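Local coordinates for C2 domain protein (Scophthalmus maximus, PDB 3W57) that binds calcium ions through the loops at one end of a C2 beta sandwich and may also have wide pore channel activity, at residues A[39-44]-A[63-68]; A[43-48]-A[55-60]. All coordinates share one frame; numbering follows the deposited sequence.

Interaction 1 joins two calcium-binding loops of the C2 domain, and interaction 2 lies in the beta hairpin that runs up to them; their centres are about 13 Å apart. Both start from the same piece of chain and share Asp43 and Gly44, the point where the loop 39-44 becomes the strand 44-50. Asp43 ties the two contacts to the metals: its OD2 sits 2.5 Å from the calcium ion of chain C and 2.6 Å from that of chain E. Asn63 reaches the chain E ion from the other loop. Residues 55-60 lead out of the second hairpin strand toward that loop, so both loops of interaction 1 are continuous with the hairpin of interaction 2.

Interaction 1 of 2, residues A[39-44]-A[63-68]; sequences MGITDG and NNANPW. With CA (calcium ion), chain E; CA (calcium ion), chain C.
Asp43 and Asn63 meet over the calcium ion of chain E, each holding it from its own loop. In Asp43, CB stands 3.9 Å from the calcium ion of chain C, and CG lies beside the backbone N, anti to the carbonyl carbon (chi1 -45°), which carries the carboxylate to the metals. There OD1 does two jobs: it binds the chain E ion and accepts the backbone N-H of Asn63, with Asn63 N 2.8 Å from Asp43 OD1, on the anti side and 22° out of the carboxylate plane. OD2 bridges, binding the chain E ion as well as the chain C ion, whose shell includes Asp37, Asp90, Glu91 and Asp92. Asn63 adds OD1 at 2.4 Å from the chain E ion, which also takes Ile41 O and three waters.

Next along the chain, Asn64 N approaches Thr42 O almost in line with its C=O bond, 3.0 Å away. Ile41 places CG2 against the same turn of backbone, 3.3 Å from Asn63 C, and 4.2 Å from Ala65 CB. Farther on, a water links Gly44 N to Asn64 O, and Asn64 OD1 accepts from Asn66 N to close an Asx turn.

Asp43 OD1 and Asn63 OD1, 3.2 Å apart, are not hydrogen-bonded but turned to the same cation; the ion probably offsets the repulsion of two close oxygens, while the two N-H bonds also tie the loops.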
loop_
_atom_site.group_PDB
_atom_site.type_symbol
_atom_site.label_atom_id
_atom_site.label_comp_id
_atom_site.label_asym_id
_atom_site.label_seq_id
_atom_site.Cartn_x
_atom_site.Cartn_y
_atom_site.Cartn_z
ATOM N N MET A 39 -0.380 11.956 -18.736
ATOM C CA MET A 39 -1.413 12.927 -19.046
ATOM C C MET A 39 -2.248 13.222 -17.822
ATOM O O MET A 39 -3.227 12.519 -17.541
ATOM C CB MET A 39 -2.317 12.394 -20.152
ATOM C CG MET A 39 -1.580 12.189 -21.442
ATOM S SD MET A 39 -2.685 11.591 -22.719
ATOM C CE MET A 39 -3.006 9.932 -22.127
ATOM N N GLY A 40 -1.858 14.258 -17.087
ATOM C CA GLY A 40 -2.688 14.757 -16.014
ATOM C C GLY A 40 -2.405 14.113 -14.675
ATOM O O GLY A 40 -1.308 13.631 -14.423
ATOM N N ILE A 41 -3.426 14.075 -13.825
ATOM C CA ILE A 41 -3.235 13.683 -12.438
ATOM C C ILE A 41 -3.279 12.172 -12.284
ATOM O O ILE A 41 -4.108 11.507 -12.885
ATOM C CB ILE A 41 -4.272 14.376 -11.529
ATOM C CG1 ILE A 41 -4.193 15.890 -11.753
ATOM C CG2 ILE A 41 -4.061 14.013 -10.063
ATOM C CD1 ILE A 41 -5.252 16.687 -11.021
ATOM N N THR A 42 -2.362 11.641 -11.491
ATOM C CA THR A 42 -2.217 10.203 -11.280
ATOM C C THR A 42 -3.461 9.523 -10.676
ATOM O O THR A 42 -4.254 10.143 -9.952
ATOM C CB THR A 42 -0.967 9.945 -10.420
ATOM O OG1 THR A 42 0.185 10.306 -11.184
ATOM C CG2 THR A 42 -0.837 8.498 -10.000
ATOM N N ASP A 43 -3.614 8.243 -11.004
ATOM C CA ASP A 43 -4.780 7.436 -10.649
ATOM C C ASP A 43 -4.316 6.253 -9.813
ATOM O O ASP A 43 -4.217 5.119 -10.289
ATOM C CB ASP A 43 -5.439 6.985 -11.946
ATOM C CG ASP A 43 -5.553 8.128 -12.923
ATOM O OD1 ASP A 43 -6.372 9.026 -12.644
ATOM O OD2 ASP A 43 -4.802 8.175 -13.921
ATOM N N GLY A 44 -4.023 6.530 -8.546
ATOM C CA GLY A 44 -3.328 5.563 -7.711
ATOM C C GLY A 44 -4.174 4.447 -7.129
ATOM O O GLY A 44 -5.363 4.621 -6.841
ATOM N N ASN A 63 -7.532 10.546 -10.531
ATOM C CA ASN A 63 -7.178 11.956 -10.647
ATOM C C ASN A 63 -6.989 12.617 -9.297
ATOM O O ASN A 63 -7.589 13.666 -9.008
ATOM C CB ASN A 63 -8.251 12.673 -11.443
ATOM C CG ASN A 63 -8.378 12.117 -12.824
ATOM O OD1 ASN A 63 -7.369 11.935 -13.498
ATOM N ND2 ASN A 63 -9.605 11.807 -13.250
ATOM N N ASN A 64 -6.133 12.006 -8.488
ATOM C CA ASN A 64 -5.887 12.465 -7.137
ATOM C C ASN A 64 -4.395 12.373 -6.808
ATOM O O ASN A 64 -3.844 11.278 -6.742
ATOM C CB ASN A 64 -6.729 11.620 -6.163
ATOM C CG ASN A 64 -6.844 12.245 -4.769
ATOM O OD1 ASN A 64 -6.036 13.089 -4.381
ATOM N ND2 ASN A 64 -7.835 11.785 -3.993
ATOM N N ALA A 65 -3.739 13.519 -6.615
ATOM C CA ALA A 65 -2.314 13.529 -6.272
ATOM C C ALA A 65 -2.052 13.241 -4.794
ATOM O O ALA A 65 -0.906 12.979 -4.410
ATOM C CB ALA A 65 -1.663 14.875 -6.671
ATOM N N ASN A 66 -3.104 13.306 -3.975
ATOM C CA ASN A 66 -2.989 13.097 -2.534
ATOM C C ASN A 66 -4.090 12.173 -2.036
ATOM O O ASN A 66 -4.886 12.551 -1.174
ATOM C CB ASN A 66 -3.097 14.427 -1.777
ATOM C CG ASN A 66 -1.985 15.404 -2.141
ATOM O OD1 ASN A 66 -0.833 15.237 -1.728
ATOM N ND2 ASN A 66 -2.333 16.440 -2.908
ATOM N N PRO A 67 -4.137 10.953 -2.568
ATOM C CA PRO A 67 -5.236 10.051 -2.227
ATOM C C PRO A 67 -5.173 9.492 -0.812
ATOM O O PRO A 67 -4.098 9.324 -0.237
ATOM C CB PRO A 67 -5.056 8.902 -3.235
ATOM C CG PRO A 67 -3.569 8.862 -3.483
ATOM C CD PRO A 67 -3.150 10.321 -3.465
ATOM N N TRP A 68 -6.337 9.189 -0.260
ATOM C CA TRP A 68 -6.414 8.272 0.861
ATOM C C TRP A 68 -7.492 7.254 0.512
ATOM O O TRP A 68 -8.379 7.552 -0.286
ATOM C CB TRP A 68 -6.664 8.984 2.200
ATOM C CG TRP A 68 -7.990 9.658 2.381
ATOM C CD1 TRP A 68 -8.318 10.958 2.082
ATOM C CD2 TRP A 68 -9.154 9.077 2.982
ATOM N NE1 TRP A 68 -9.634 11.209 2.431
ATOM C CE2 TRP A 68 -10.165 10.072 2.988
ATOM C CE3 TRP A 68 -9.450 7.799 3.495
ATOM C CZ2 TRP A 68 -11.441 9.835 3.497
ATOM C CZ3 TRP A 68 -10.720 7.572 4.010
ATOM C CH2 TRP A 68 -11.703 8.584 3.993
HETATM CA CA CA E . -5.678 10.573 -14.413
HETATM CA CA CA C . -3.043 6.878 -15.037
HETATM O O HOH W 1 -6.246 12.323 -16.053
HETATM O O HOH W 2 -3.892 10.567 -16.075
HETATM O O HOH W 3 -4.537 8.535 -6.740
HETATM O O HOH W 4 -4.912 7.335 -16.758
HETATM O O HOH W 5 -7.117 9.184 -15.845
#

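Interaction 2 of 2, residues A[43-48]-A[55-60]; sequences DGYVKV and LGETSV. With CA (calcium ion), chain C; CA (calcium ion), chain E.
Val46 is bonded twice to Thr58, just past the end of strand 53-57, in the antiparallel beta hairpin of strands 44-50 and 53-57 at an edge of one sheet of the C2 sandwich. Strand 44-48 runs at 169° to strand 55-57. Val46 has both backbone polar groups satisfied from the same residue: its O accepts Thr58 N at 2.9 Å, in the carbonyl plane, while its N donates to Thr58 OG1 at 3.0 Å, a hydroxyl standing in where the strand pairing gives way to loop. That hydroxyl lies between the backbone N and carbonyl carbon of its own residue (chi1 68°), facing Val46 N, and donates its own hydrogen bond to Ser59 O. A valine in place of Thr58 would probably leave Val46 N without this acceptor and Ser59 O without this donor.

Toward the turn, Val48 N donates to Gly56 O at 2.9 Å, and Val48 O takes Leu55 N at 2.8 Å. Between the bonds of Val46 and those of Val48, Lys47 and Glu57 form a non-hydrogen-bonded pair, their side chains alongside each other; Lys47 NZ and Glu57 OE2 stay 4.9 Å apart, too far for a salt bridge.

Tyr45 shares that face. Its ring meets the ring of His89, its OH is hydrogen-bonded to Asp96, and Val60 CG2 rests 4.0 Å from Tyr45 CD2. The Glu57 carboxylate approaches the ring at a slant, the planes 50° apart, and one water donates to both Tyr45 OH and Glu57 OE2.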
loop_
_atom_site.group_PDB
_atom_site.type_symbol
_atom_site.label_atom_id
_atom_site.label_comp_id
_atom_site.label_asym_id
_atom_site.label_seq_id
_atom_site.Cartn_x
_atom_site.Cartn_y
_atom_site.Cartn_z
ATOM N N ASP A 43 -3.614 8.243 -11.004
ATOM C CA ASP A 43 -4.780 7.436 -10.649
ATOM C C ASP A 43 -4.316 6.253 -9.813
ATOM O O ASP A 43 -4.217 5.119 -10.289
ATOM C CB ASP A 43 -5.439 6.985 -11.946
ATOM C CG ASP A 43 -5.553 8.128 -12.923
ATOM O OD1 ASP A 43 -6.372 9.026 -12.644
ATOM O OD2 ASP A 43 -4.802 8.175 -13.921
ATOM N N GLY A 44 -4.023 6.530 -8.546
ATOM C CA GLY A 44 -3.328 5.563 -7.711
ATOM C C GLY A 44 -4.174 4.447 -7.129
ATOM O O GLY A 44 -5.363 4.621 -6.841
ATOM N N TYR A 45 -3.536 3.299 -6.938
ATOM C CA TYR A 45 -4.100 2.204 -6.139
ATOM C C TYR A 45 -2.945 1.467 -5.476
ATOM O O TYR A 45 -1.788 1.635 -5.882
ATOM C CB TYR A 45 -4.980 1.257 -6.973
ATOM C CG TYR A 45 -4.277 0.419 -8.021
ATOM C CD1 TYR A 45 -3.897 -0.889 -7.753
ATOM C CD2 TYR A 45 -3.999 0.942 -9.289
ATOM C CE1 TYR A 45 -3.264 -1.667 -8.736
ATOM C CE2 TYR A 45 -3.363 0.178 -10.267
ATOM C CZ TYR A 45 -3.000 -1.124 -9.982
ATOM O OH TYR A 45 -2.382 -1.905 -10.951
ATOM N N VAL A 46 -3.245 0.691 -4.437
ATOM C CA VAL A 46 -2.198 -0.008 -3.705
ATOM C C VAL A 46 -2.463 -1.505 -3.745
ATOM O O VAL A 46 -3.586 -1.946 -3.506
ATOM C CB VAL A 46 -2.144 0.446 -2.230
ATOM C CG1 VAL A 46 -1.013 -0.267 -1.499
ATOM C CG2 VAL A 46 -1.974 1.964 -2.137
ATOM N N LYS A 47 -1.434 -2.286 -4.061
ATOM C CA LYS A 47 -1.525 -3.751 -3.960
ATOM C C LYS A 47 -0.800 -4.165 -2.691
ATOM O O LYS A 47 0.237 -3.592 -2.359
ATOM C CB LYS A 47 -0.852 -4.442 -5.145
ATOM C CG LYS A 47 -1.394 -4.111 -6.524
ATOM C CD LYS A 47 -0.738 -5.072 -7.541
ATOM C CE LYS A 47 -1.019 -4.681 -8.977
ATOM N NZ LYS A 47 -0.335 -5.634 -9.916
ATOM N N VAL A 48 -1.336 -5.172 -2.002
ATOM C CA VAL A 48 -0.867 -5.556 -0.669
ATOM C C VAL A 48 -0.488 -7.036 -0.619
ATOM O O VAL A 48 -1.276 -7.889 -1.029
ATOM C CB VAL A 48 -1.951 -5.306 0.393
ATOM C CG1 VAL A 48 -1.446 -5.672 1.773
ATOM C CG2 VAL A 48 -2.412 -3.840 0.346
ATOM N N LEU A 55 -2.908 -10.151 -0.751
ATOM C CA LEU A 55 -4.011 -9.762 0.129
ATOM C C LEU A 55 -5.033 -8.868 -0.570
ATOM O O LEU A 55 -6.058 -8.508 0.017
ATOM C CB LEU A 55 -3.474 -9.059 1.377
ATOM C CG LEU A 55 -2.508 -9.875 2.233
ATOM C CD1 LEU A 55 -2.262 -9.151 3.561
ATOM C CD2 LEU A 55 -3.060 -11.282 2.459
ATOM N N GLY A 56 -4.738 -8.505 -1.814
ATOM C CA GLY A 56 -5.666 -7.754 -2.642
ATOM C C GLY A 56 -5.198 -6.344 -2.948
ATOM O O GLY A 56 -4.040 -5.984 -2.718
ATOM N N GLU A 57 -6.108 -5.531 -3.465
ATOM C CA GLU A 57 -5.741 -4.178 -3.866
ATOM C C GLU A 57 -6.864 -3.205 -3.566
ATOM O O GLU A 57 -8.031 -3.598 -3.448
ATOM C CB GLU A 57 -5.349 -4.129 -5.349
ATOM C CG GLU A 57 -6.470 -4.432 -6.321
ATOM C CD GLU A 57 -5.993 -4.499 -7.772
ATOM O OE1 GLU A 57 -6.783 -4.130 -8.665
ATOM O OE2 GLU A 57 -4.842 -4.918 -8.020
ATOM N N THR A 58 -6.510 -1.937 -3.389
ATOM C CA THR A 58 -7.539 -0.918 -3.197
ATOM C C THR A 58 -8.194 -0.600 -4.525
ATOM O O THR A 58 -7.664 -0.947 -5.594
ATOM C CB THR A 58 -6.959 0.416 -2.666
ATOM O OG1 THR A 58 -6.142 1.045 -3.680
ATOM C CG2 THR A 58 -6.151 0.212 -1.378
ATOM N N SER A 59 -9.332 0.092 -4.461
ATOM C CA SER A 59 -9.878 0.731 -5.653
ATOM C C SER A 59 -8.930 1.809 -6.150
ATOM O O SER A 59 -8.004 2.232 -5.444
ATOM C CB SER A 59 -11.248 1.346 -5.376
ATOM O OG SER A 59 -11.165 2.337 -4.362
ATOM N N VAL A 60 -9.162 2.240 -7.381
ATOM C CA VAL A 60 -8.374 3.321 -7.960
ATOM C C VAL A 60 -8.967 4.644 -7.481
ATOM O O VAL A 60 -10.197 4.841 -7.507
ATOM C CB VAL A 60 -8.407 3.249 -9.509
ATOM C CG1 VAL A 60 -7.674 4.422 -10.116
ATOM C CG2 VAL A 60 -7.799 1.937 -9.996
HETATM CA CA CA C . -3.043 6.878 -15.037
HETATM CA CA CA E . -5.678 10.573 -14.413
HETATM O O HOH W 6 -4.156 -4.614 -10.938
HETATM O O HOH W 4 -4.912 7.335 -16.758
HETATM O O HOH W 5 -7.117 9.184 -15.845
HETATM O O HOH W 1 -6.246 12.323 -16.053
HETATM O O HOH W 2 -3.892 10.567 -16.075
#